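Local structure of transcriptional regulatory protein RcsB (Escherichia coli, 5I4C) at residues N2-I8 with W28-E34; H51-L57 with S80-L86. The protein is the response regulator of the Rcs phosphorelay, binding regulatory DNA to control genes for capsule synthesis, biofilm formation, cell division and outer membrane proteins. One frame throughout, in Å; residues are numbered along the deposited sequence.

In the fold
Both contacts lie in the receiver domain and belong to one parallel sheet, with its strands in the order 29-35, 4-9, 52-56, 82-87, 105-108. Interaction 1 pairs strand 4-9 with strand 29-35, which is outermost on that side within this chain. Interaction 2 pairs strands 52-56 and 82-87. Its centre is about 3 Å from the centre of the chain, whereas that of interaction 1 is about 11 Å from it. The two centres are about 11 Å apart. Interaction 1 closes before interaction 2 opens. Strands 4-9 and 52-56 are neighbours, and their backbone bonds join the two contacts directly. Helix 112-124 packs on side chains of both. D56, the predicted phosphorylation site, lies in segment 51-57.

Interaction 1: N2-I8 with W28-E34; sequences NNMNVII and WVNVVGE
V6 packs its CG2 against V31 CG2 at 4.0 Å, and its methyls also meet CG1 of V29. V6 CG2 reaches them from between the backbone N and the carbonyl carbon (chi1 -44° for CG1). M4, V6 and I8 share this sheet face with V29 and V31. Helices 13-23 and 112-124 cover it, with L23 on V6 and L120 on M4. V32 touches N5 and I7: its CG2 lies 4.0 Å from I7 CG1, and its side chain crosses that of N5 at about a right angle.

At the N-terminal end, M4 SD sits at the edge of the W28 ring, near its plane. At the other end, I8 and E34 run side by side, with I8 CG1 3.6 Å from E34 CG. The carboxylate of E34 forms a salt bridge with R20.

The backbones pair in parallel. M4 N donates to W28 O. N30 N donates to M4 O (2.9 Å), and N30 O accepts from V6 N (2.8 Å). V6 O then takes V32 N, and G33 O takes I8 N. V6 pairs with V31 but I8 with E34, so V32 is an extra residue on that side.

The polar edge is a side-chain bond. N3 ND2 donates to N30 OD1 at 2.6 Å, and the N-H points almost straight at the oxygen (164°). The two amides are nearly coplanar, 12° apart, and the donor lies in the carbonyl plane of N30. N5 ND2 donates to D49 O.

Helix 13-23 links the two strands, making the first beta-alpha-beta unit of the CheY-like receiver fold.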
ATOM      1  N   ASN A   2     -26.420  12.460   0.788  1.00 65.61           N
ATOM      2  CA  ASN A   2     -25.429  12.244   1.878  1.00 63.45           C
ATOM      3  C   ASN A   2     -24.572  10.959   1.660  1.00 61.22           C
ATOM      4  O   ASN A   2     -23.348  11.018   1.683  1.00 58.84           O
ATOM      5  CB  ASN A   2     -26.177  12.158   3.198  1.00 68.36           C
ATOM      6  CG  ASN A   2     -25.277  12.276   4.401  1.00 71.10           C
ATOM      7  OD1 ASN A   2     -24.068  12.481   4.302  1.00 73.04           O
ATOM      8  ND2 ASN A   2     -25.878  12.172   5.563  1.00 75.31           N
ATOM      9  N   ASN A   3     -25.219   9.812   1.468  1.00 56.44           N
ATOM     10  CA  ASN A   3     -24.517   8.567   1.191  1.00 53.51           C
ATOM     11  C   ASN A   3     -23.774   8.568  -0.152  1.00 47.02           C
ATOM     12  O   ASN A   3     -24.325   8.932  -1.184  1.00 47.21           O
ATOM     13  CB  ASN A   3     -25.472   7.393   1.225  1.00 57.08           C
ATOM     14  CG  ASN A   3     -24.809   6.181   1.763  1.00 58.84           C
ATOM     15  OD1 ASN A   3     -24.890   5.905   2.968  1.00 65.56           O
ATOM     16  ND2 ASN A   3     -24.063   5.506   0.921  1.00 56.25           N
ATOM     17  N   MET A   4     -22.521   8.141  -0.135  1.00 41.62           N
ATOM     18  CA  MET A   4     -21.744   8.066  -1.346  1.00 37.91           C
ATOM     19  C   MET A   4     -21.196   6.648  -1.564  1.00 35.86           C
ATOM     20  O   MET A   4     -20.475   6.109  -0.725  1.00 34.40           O
ATOM     21  CB  MET A   4     -20.645   9.094  -1.266  1.00 36.91           C
ATOM     22  CG  MET A   4     -19.815   9.236  -2.525  1.00 37.47           C
ATOM     23  SD  MET A   4     -18.548  10.506  -2.234  1.00 43.83           S
ATOM     24  CE  MET A   4     -19.467  12.034  -2.377  1.00 42.38           C
ATOM     25  N   ASN A   5     -21.518   6.056  -2.725  1.00 33.54           N
ATOM     26  CA  ASN A   5     -21.036   4.732  -3.073  1.00 32.80           C
ATOM     27  C   ASN A   5     -19.849   4.919  -3.949  1.00 29.71           C
ATOM     28  O   ASN A   5     -19.928   5.685  -4.958  1.00 28.48           O
ATOM     29  CB  ASN A   5     -22.070   3.941  -3.813  1.00 35.32           C
ATOM     30  CG  ASN A   5     -23.223   3.553  -2.940  1.00 38.20           C
ATOM     31  OD1 ASN A   5     -23.092   3.449  -1.710  1.00 37.96           O
ATOM     32  ND2 ASN A   5     -24.372   3.360  -3.560  1.00 39.34           N
ATOM     33  N   VAL A   6     -18.759   4.259  -3.576  1.00 27.94           N
ATOM     34  CA  VAL A   6     -17.471   4.401  -4.287  1.00 25.93           C
ATOM     35  C   VAL A   6     -16.945   3.054  -4.719  1.00 24.29           C
ATOM     36  O   VAL A   6     -17.185   2.034  -4.081  1.00 25.59           O
ATOM     37  CB  VAL A   6     -16.422   5.242  -3.465  1.00 27.22           C
ATOM     38  CG1 VAL A   6     -17.037   6.517  -2.827  1.00 27.95           C
ATOM     39  CG2 VAL A   6     -15.767   4.436  -2.364  1.00 29.27           C
ATOM     40  N   ILE A   7     -16.234   3.037  -5.853  1.00 24.39           N
ATOM     41  CA  ILE A   7     -15.487   1.862  -6.323  1.00 25.38           C
ATOM     42  C   ILE A   7     -14.032   2.243  -6.204  1.00 26.08           C
ATOM     43  O   ILE A   7     -13.681   3.405  -6.481  1.00 24.62           O
ATOM     44  CB  ILE A   7     -15.826   1.569  -7.803  1.00 26.62           C
ATOM     45  CG1 ILE A   7     -17.274   1.144  -7.932  1.00 29.66           C
ATOM     46  CG2 ILE A   7     -14.900   0.552  -8.385  1.00 27.73           C
ATOM     47  CD1 ILE A   7     -17.655   0.862  -9.351  1.00 31.82           C
ATOM     48  N   ILE A   8     -13.194   1.305  -5.825  1.00 25.62           N
ATOM     49  CA  ILE A   8     -11.788   1.587  -5.710  1.00 27.50           C
ATOM     50  C   ILE A   8     -11.050   0.647  -6.639  1.00 26.61           C
ATOM     51  O   ILE A   8     -11.358  -0.568  -6.690  1.00 25.23           O
ATOM     52  CB  ILE A   8     -11.295   1.537  -4.248  1.00 30.30           C
ATOM     53  CG1 ILE A   8     -11.465   0.175  -3.602  1.00 36.91           C
ATOM     54  CG2 ILE A   8     -12.102   2.483  -3.363  1.00 30.79           C
ATOM     55  CD1 ILE A   8     -10.927   0.117  -2.144  1.00 40.25           C
ATOM     56  N   TRP A  28     -20.678   7.830   5.913  1.00 41.48           N
ATOM     57  CA  TRP A  28     -21.503   8.119   4.756  1.00 41.98           C
ATOM     58  C   TRP A  28     -20.900   7.600   3.442  1.00 38.30           C
ATOM     59  O   TRP A  28     -21.496   7.779   2.401  1.00 38.91           O
ATOM     60  CB  TRP A  28     -21.846   9.613   4.661  1.00 44.12           C
ATOM     61  CG  TRP A  28     -20.686  10.472   4.874  1.00 43.99           C
ATOM     62  CD1 TRP A  28     -20.224  10.914   6.064  1.00 47.36           C
ATOM     63  CD2 TRP A  28     -19.825  10.998   3.881  1.00 42.88           C
ATOM     64  NE1 TRP A  28     -19.107  11.672   5.879  1.00 47.74           N
ATOM     65  CE2 TRP A  28     -18.841  11.744   4.542  1.00 44.18           C
ATOM     66  CE3 TRP A  28     -19.806  10.930   2.498  1.00 42.42           C
ATOM     67  CZ2 TRP A  28     -17.834  12.414   3.875  1.00 43.71           C
ATOM     68  CZ3 TRP A  28     -18.789  11.592   1.822  1.00 43.04           C
ATOM     69  CH2 TRP A  28     -17.809  12.318   2.510  1.00 41.66           C
ATOM     70  N   VAL A  29     -19.751   6.958   3.516  1.00 36.21           N
ATOM     71  CA  VAL A  29     -19.064   6.380   2.340  1.00 35.98           C
ATOM     72  C   VAL A  29     -19.178   4.884   2.410  1.00 34.77           C
ATOM     73  O   VAL A  29     -18.827   4.312   3.413  1.00 35.94           O
ATOM     74  CB  VAL A  29     -17.569   6.797   2.283  1.00 34.16           C
ATOM     75  CG1 VAL A  29     -16.836   6.036   1.209  1.00 33.73           C
ATOM     76  CG2 VAL A  29     -17.443   8.275   1.998  1.00 34.76           C
ATOM     77  N   ASN A  30     -19.626   4.267   1.312  1.00 34.31           N
ATOM     78  CA  ASN A  30     -19.715   2.826   1.174  1.00 35.39           C
ATOM     79  C   ASN A  30     -18.931   2.425  -0.044  1.00 31.72           C
ATOM     80  O   ASN A  30     -19.152   2.954  -1.145  1.00 30.60           O
ATOM     81  CB  ASN A  30     -21.165   2.353   1.019  1.00 38.27           C
ATOM     82  CG  ASN A  30     -21.984   2.708   2.216  1.00 44.37           C
ATOM     83  OD1 ASN A  30     -22.849   3.567   2.147  1.00 50.69           O
ATOM     84  ND2 ASN A  30     -21.643   2.137   3.354  1.00 48.12           N
ATOM     85  N   VAL A  31     -18.021   1.495   0.169  1.00 30.78           N
ATOM     86  CA  VAL A  31     -17.287   0.835  -0.885  1.00 30.75           C
ATOM     87  C   VAL A  31     -18.144  -0.272  -1.442  1.00 30.41           C
ATOM     88  O   VAL A  31     -18.420  -1.237  -0.742  1.00 32.04           O
ATOM     89  CB  VAL A  31     -15.955   0.268  -0.371  1.00 30.74           C
ATOM     90  CG1 VAL A  31     -15.232  -0.451  -1.479  1.00 30.60           C
ATOM     91  CG2 VAL A  31     -15.129   1.386   0.186  1.00 30.59           C
ATOM     92  N   VAL A  32     -18.558  -0.110  -2.694  1.00 29.52           N
ATOM     93  CA  VAL A  32     -19.408  -1.035  -3.408  1.00 30.79           C
ATOM     94  C   VAL A  32     -18.587  -1.922  -4.377  1.00 31.47           C
ATOM     95  O   VAL A  32     -19.122  -2.881  -4.950  1.00 32.43           O
ATOM     96  CB  VAL A  32     -20.604  -0.342  -4.119  1.00 31.35           C
ATOM     97  CG1 VAL A  32     -21.418   0.427  -3.106  1.00 32.96           C
ATOM     98  CG2 VAL A  32     -20.199   0.632  -5.221  1.00 30.66           C
ATOM     99  N   GLY A  33     -17.301  -1.653  -4.564  1.00 29.86           N
ATOM    100  CA  GLY A  33     -16.488  -2.549  -5.396  1.00 27.72           C
ATOM    101  C   GLY A  33     -15.036  -2.232  -5.335  1.00 26.66           C
ATOM    102  O   GLY A  33     -14.668  -1.066  -5.104  1.00 24.63           O
ATOM    103  N   GLU A  34     -14.224  -3.269  -5.525  1.00 25.72           N
ATOM    104  CA  GLU A  34     -12.801  -3.125  -5.665  1.00 28.59           C
ATOM    105  C   GLU A  34     -12.346  -3.915  -6.890  1.00 27.27           C
ATOM    106  O   GLU A  34     -12.697  -5.093  -6.983  1.00 27.62           O
ATOM    107  CB  GLU A  34     -12.084  -3.752  -4.481  1.00 32.40           C
ATOM    108  CG  GLU A  34     -12.613  -3.229  -3.185  1.00 37.99           C
ATOM    109  CD  GLU A  34     -11.752  -3.695  -2.015  1.00 41.91           C
ATOM    110  OE1 GLU A  34     -10.925  -4.619  -2.207  1.00 49.22           O
ATOM    111  OE2 GLU A  34     -11.925  -3.179  -0.905  1.00 47.59           O
TER

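Interaction 2: H51-L57 with S80-L86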
ATOM      1  N   HIS A  51     -21.167   6.143  -7.258  1.00 30.43           N
ATOM      2  CA  HIS A  51     -21.143   7.604  -7.479  1.00 31.73           C
ATOM      3  C   HIS A  51     -19.778   8.144  -7.917  1.00 28.68           C
ATOM      4  O   HIS A  51     -19.661   9.092  -8.690  1.00 28.41           O
ATOM      5  CB  HIS A  51     -21.653   8.319  -6.218  1.00 35.89           C
ATOM      6  CG  HIS A  51     -23.013   7.883  -5.823  1.00 40.29           C
ATOM      7  ND1 HIS A  51     -23.365   7.642  -4.530  1.00 42.47           N
ATOM      8  CD2 HIS A  51     -24.110   7.591  -6.572  1.00 46.75           C
ATOM      9  CE1 HIS A  51     -24.624   7.244  -4.478  1.00 47.69           C
ATOM     10  NE2 HIS A  51     -25.095   7.174  -5.710  1.00 48.12           N
ATOM     11  N   VAL A  52     -18.725   7.513  -7.427  1.00 26.55           N
ATOM     12  CA  VAL A  52     -17.375   7.969  -7.586  1.00 26.74           C
ATOM     13  C   VAL A  52     -16.518   6.739  -7.866  1.00 24.46           C
ATOM     14  O   VAL A  52     -16.665   5.719  -7.198  1.00 23.87           O
ATOM     15  CB  VAL A  52     -16.830   8.616  -6.271  1.00 27.46           C
ATOM     16  CG1 VAL A  52     -15.437   9.223  -6.500  1.00 27.80           C
ATOM     17  CG2 VAL A  52     -17.723   9.733  -5.887  1.00 28.77           C
ATOM     18  N   LEU A  53     -15.685   6.871  -8.848  1.00 22.58           N
ATOM     19  CA  LEU A  53     -14.604   5.928  -9.076  1.00 23.23           C
ATOM     20  C   LEU A  53     -13.281   6.506  -8.594  1.00 23.00           C
ATOM     21  O   LEU A  53     -12.897   7.590  -9.047  1.00 25.89           O
ATOM     22  CB  LEU A  53     -14.506   5.615 -10.539  1.00 23.25           C
ATOM     23  CG  LEU A  53     -13.284   4.747 -10.873  1.00 23.10           C
ATOM     24  CD1 LEU A  53     -13.219   3.362 -10.256  1.00 22.88           C
ATOM     25  CD2 LEU A  53     -13.143   4.715 -12.338  1.00 23.07           C
ATOM     26  N   ILE A  54     -12.601   5.765  -7.717  1.00 22.29           N
ATOM     27  CA  ILE A  54     -11.278   6.105  -7.215  1.00 22.68           C
ATOM     28  C   ILE A  54     -10.274   5.135  -7.849  1.00 24.17           C
ATOM     29  O   ILE A  54     -10.266   3.951  -7.522  1.00 24.34           O
ATOM     30  CB  ILE A  54     -11.235   6.037  -5.692  1.00 22.77           C
ATOM     31  CG1 ILE A  54     -12.334   6.913  -5.111  1.00 24.59           C
ATOM     32  CG2 ILE A  54      -9.869   6.453  -5.171  1.00 24.47           C
ATOM     33  CD1 ILE A  54     -12.599   6.675  -3.644  1.00 25.96           C
ATOM     34  N   THR A  55      -9.444   5.642  -8.725  1.00 23.31           N
ATOM     35  CA  THR A  55      -8.709   4.764  -9.575  1.00 25.31           C
ATOM     36  C   THR A  55      -7.241   5.179  -9.821  1.00 25.13           C
ATOM     37  O   THR A  55      -6.907   6.355 -10.006  1.00 25.13           O
ATOM     38  CB  THR A  55      -9.420   4.548 -10.954  1.00 25.94           C
ATOM     39  OG1 THR A  55      -8.760   3.486 -11.682  1.00 28.36           O
ATOM     40  CG2 THR A  55      -9.339   5.836 -11.869  1.00 27.51           C
ATOM     41  N   ASP A  56      -6.371   4.184  -9.795  1.00 24.83           N
ATOM     42  CA  ASP A  56      -5.011   4.295 -10.318  1.00 28.47           C
ATOM     43  C   ASP A  56      -5.055   4.379 -11.877  1.00 28.69           C
ATOM     44  O   ASP A  56      -6.011   3.908 -12.491  1.00 27.16           O
ATOM     45  CB  ASP A  56      -4.230   3.055  -9.930  1.00 31.03           C
ATOM     46  CG  ASP A  56      -2.752   3.214 -10.167  1.00 35.93           C
ATOM     47  OD1 ASP A  56      -2.106   4.076  -9.545  1.00 45.26           O
ATOM     48  OD2 ASP A  56      -2.243   2.479 -10.982  1.00 40.18           O
ATOM     49  N   LEU A  57      -4.071   5.006 -12.487  1.00 30.46           N
ATOM     50  CA  LEU A  57      -3.998   5.071 -13.945  1.00 31.28           C
ATOM     51  C   LEU A  57      -3.088   4.033 -14.614  1.00 32.70           C
ATOM     52  O   LEU A  57      -2.961   4.069 -15.830  1.00 30.18           O
ATOM     53  CB  LEU A  57      -3.542   6.445 -14.333  1.00 36.06           C
ATOM     54  CG  LEU A  57      -4.506   7.612 -14.025  1.00 37.28           C
ATOM     55  CD1 LEU A  57      -3.867   8.895 -14.503  1.00 39.31           C
ATOM     56  CD2 LEU A  57      -5.858   7.410 -14.690  1.00 38.08           C
ATOM     57  N   SER A  80     -21.732  10.585 -15.950  1.00 31.63           N
ATOM     58  CA  SER A  80     -21.935  11.236 -14.647  1.00 32.82           C
ATOM     59  C   SER A  80     -21.153  10.599 -13.496  1.00 30.46           C
ATOM     60  O   SER A  80     -21.302  11.009 -12.365  1.00 34.54           O
ATOM     61  CB  SER A  80     -23.391  11.246 -14.326  1.00 34.41           C
ATOM     62  OG  SER A  80     -24.078  11.834 -15.411  1.00 38.50           O
ATOM     63  N   LEU A  81     -20.311   9.608 -13.801  1.00 29.12           N
ATOM     64  CA  LEU A  81     -19.473   8.979 -12.776  1.00 28.69           C
ATOM     65  C   LEU A  81     -18.320   9.927 -12.467  1.00 28.87           C
ATOM     66  O   LEU A  81     -17.590  10.356 -13.385  1.00 29.79           O
ATOM     67  CB  LEU A  81     -18.935   7.659 -13.273  1.00 27.24           C
ATOM     68  CG  LEU A  81     -18.106   6.851 -12.288  1.00 26.96           C
ATOM     69  CD1 LEU A  81     -18.906   6.420 -11.078  1.00 27.03           C
ATOM     70  CD2 LEU A  81     -17.515   5.639 -12.980  1.00 26.67           C
ATOM     71  N   SER A  82     -18.176  10.259 -11.196  1.00 28.67           N
ATOM     72  CA  SER A  82     -17.130  11.202 -10.780  1.00 27.99           C
ATOM     73  C   SER A  82     -15.909  10.379 -10.636  1.00 26.73           C
ATOM     74  O   SER A  82     -15.979   9.214 -10.293  1.00 26.13           O
ATOM     75  CB  SER A  82     -17.480  11.872  -9.485  1.00 28.34           C
ATOM     76  OG  SER A  82     -18.648  12.637  -9.606  1.00 29.22           O
ATOM     77  N   ILE A  83     -14.781  10.953 -10.945  1.00 25.83           N
ATOM     78  CA  ILE A  83     -13.550  10.205 -10.919  1.00 25.17           C
ATOM     79  C   ILE A  83     -12.494  10.927 -10.096  1.00 24.99           C
ATOM     80  O   ILE A  83     -12.279  12.136 -10.286  1.00 26.56           O
ATOM     81  CB  ILE A  83     -13.004  10.041 -12.311  1.00 26.50           C
ATOM     82  CG1 ILE A  83     -13.973   9.279 -13.166  1.00 26.54           C
ATOM     83  CG2 ILE A  83     -11.655   9.316 -12.277  1.00 25.86           C
ATOM     84  CD1 ILE A  83     -13.562   9.389 -14.617  1.00 28.32           C
ATOM     85  N   ILE A  84     -11.951  10.208  -9.135  1.00 23.40           N
ATOM     86  CA  ILE A  84     -10.737  10.567  -8.441  1.00 24.08           C
ATOM     87  C   ILE A  84      -9.610   9.673  -8.892  1.00 24.69           C
ATOM     88  O   ILE A  84      -9.678   8.431  -8.736  1.00 25.20           O
ATOM     89  CB  ILE A  84     -10.867  10.495  -6.932  1.00 24.94           C
ATOM     90  CG1 ILE A  84     -11.925  11.497  -6.456  1.00 26.82           C
ATOM     91  CG2 ILE A  84      -9.522  10.814  -6.249  1.00 25.42           C
ATOM     92  CD1 ILE A  84     -12.278  11.348  -4.982  1.00 29.19           C
ATOM     93  N   VAL A  85      -8.567  10.319  -9.426  1.00 24.16           N
ATOM     94  CA  VAL A  85      -7.339   9.644  -9.817  1.00 26.13           C
ATOM     95  C   VAL A  85      -6.357   9.564  -8.635  1.00 26.14           C
ATOM     96  O   VAL A  85      -6.126  10.553  -8.000  1.00 26.93           O
ATOM     97  CB  VAL A  85      -6.709  10.311 -11.045  1.00 28.27           C
ATOM     98  CG1 VAL A  85      -5.296   9.824 -11.330  1.00 30.91           C
ATOM     99  CG2 VAL A  85      -7.596   9.984 -12.249  1.00 28.98           C
ATOM    100  N   LEU A  86      -5.786   8.383  -8.424  1.00 24.33           N
ATOM    101  CA  LEU A  86      -4.694   8.128  -7.489  1.00 26.75           C
ATOM    102  C   LEU A  86      -3.384   8.193  -8.244  1.00 28.13           C
ATOM    103  O   LEU A  86      -3.219   7.474  -9.242  1.00 27.61           O
ATOM    104  CB  LEU A  86      -4.813   6.693  -6.906  1.00 28.69           C
ATOM    105  CG  LEU A  86      -6.075   6.378  -6.102  1.00 28.83           C
ATOM    106  CD1 LEU A  86      -6.126   4.891  -5.704  1.00 30.07           C
ATOM    107  CD2 LEU A  86      -6.120   7.313  -4.892  1.00 30.58           C
TER
HETATM  108  O   HOH W   1     -21.585  10.726  -9.372  1.00 38.51           O
HETATM  109  O   HOH W   2      -2.127   6.622 -11.475  1.00 44.62           O
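H51 O is gripped by two donors. S82 N reaches it at 3.1 Å, and water 1 donates to H51 O at 2.6 Å. The same water also donates to S80 O.

From there the strands pair in parallel. L53 N donates to S82 O, L53 O accepts from I84 N, and T55 N bonds to I84 O. L86 N approaches T55 O from above the carbonyl plane, 44° out of it. The pair belongs to the beta-alpha-beta unit of the receiver fold in which helix 67-77 links the strands.

On the face of V52, I54, I84 and L86, I54 CG2, anti to the backbone N (chi1 -54° for CG1), meets L86 CD2 at 3.9 Å. The side chains of V52 and I84 cross at a slant, with V52 CG1 4.1 Å from I84 CD1. Helix 112-124 packs on V52, I54 and I84.

On the face of L53 and V85, L57 reaches in from the loop and crosses V85 at about a right angle, with L57 CG 3.6 Å from V85 CG1. L81 CD2 reaches L53 CB, and both leucines pack on I74.

At the far end, water 2 donates to L86 O at 2.6 Å and accepts from L57 N at 2.7 Å. Its bond to D56 OD1 is weak. D56, the predicted phosphorylation site, is unmodified here; its OD1 forms a salt bridge with K109, and its OD2 accepts from S58 N.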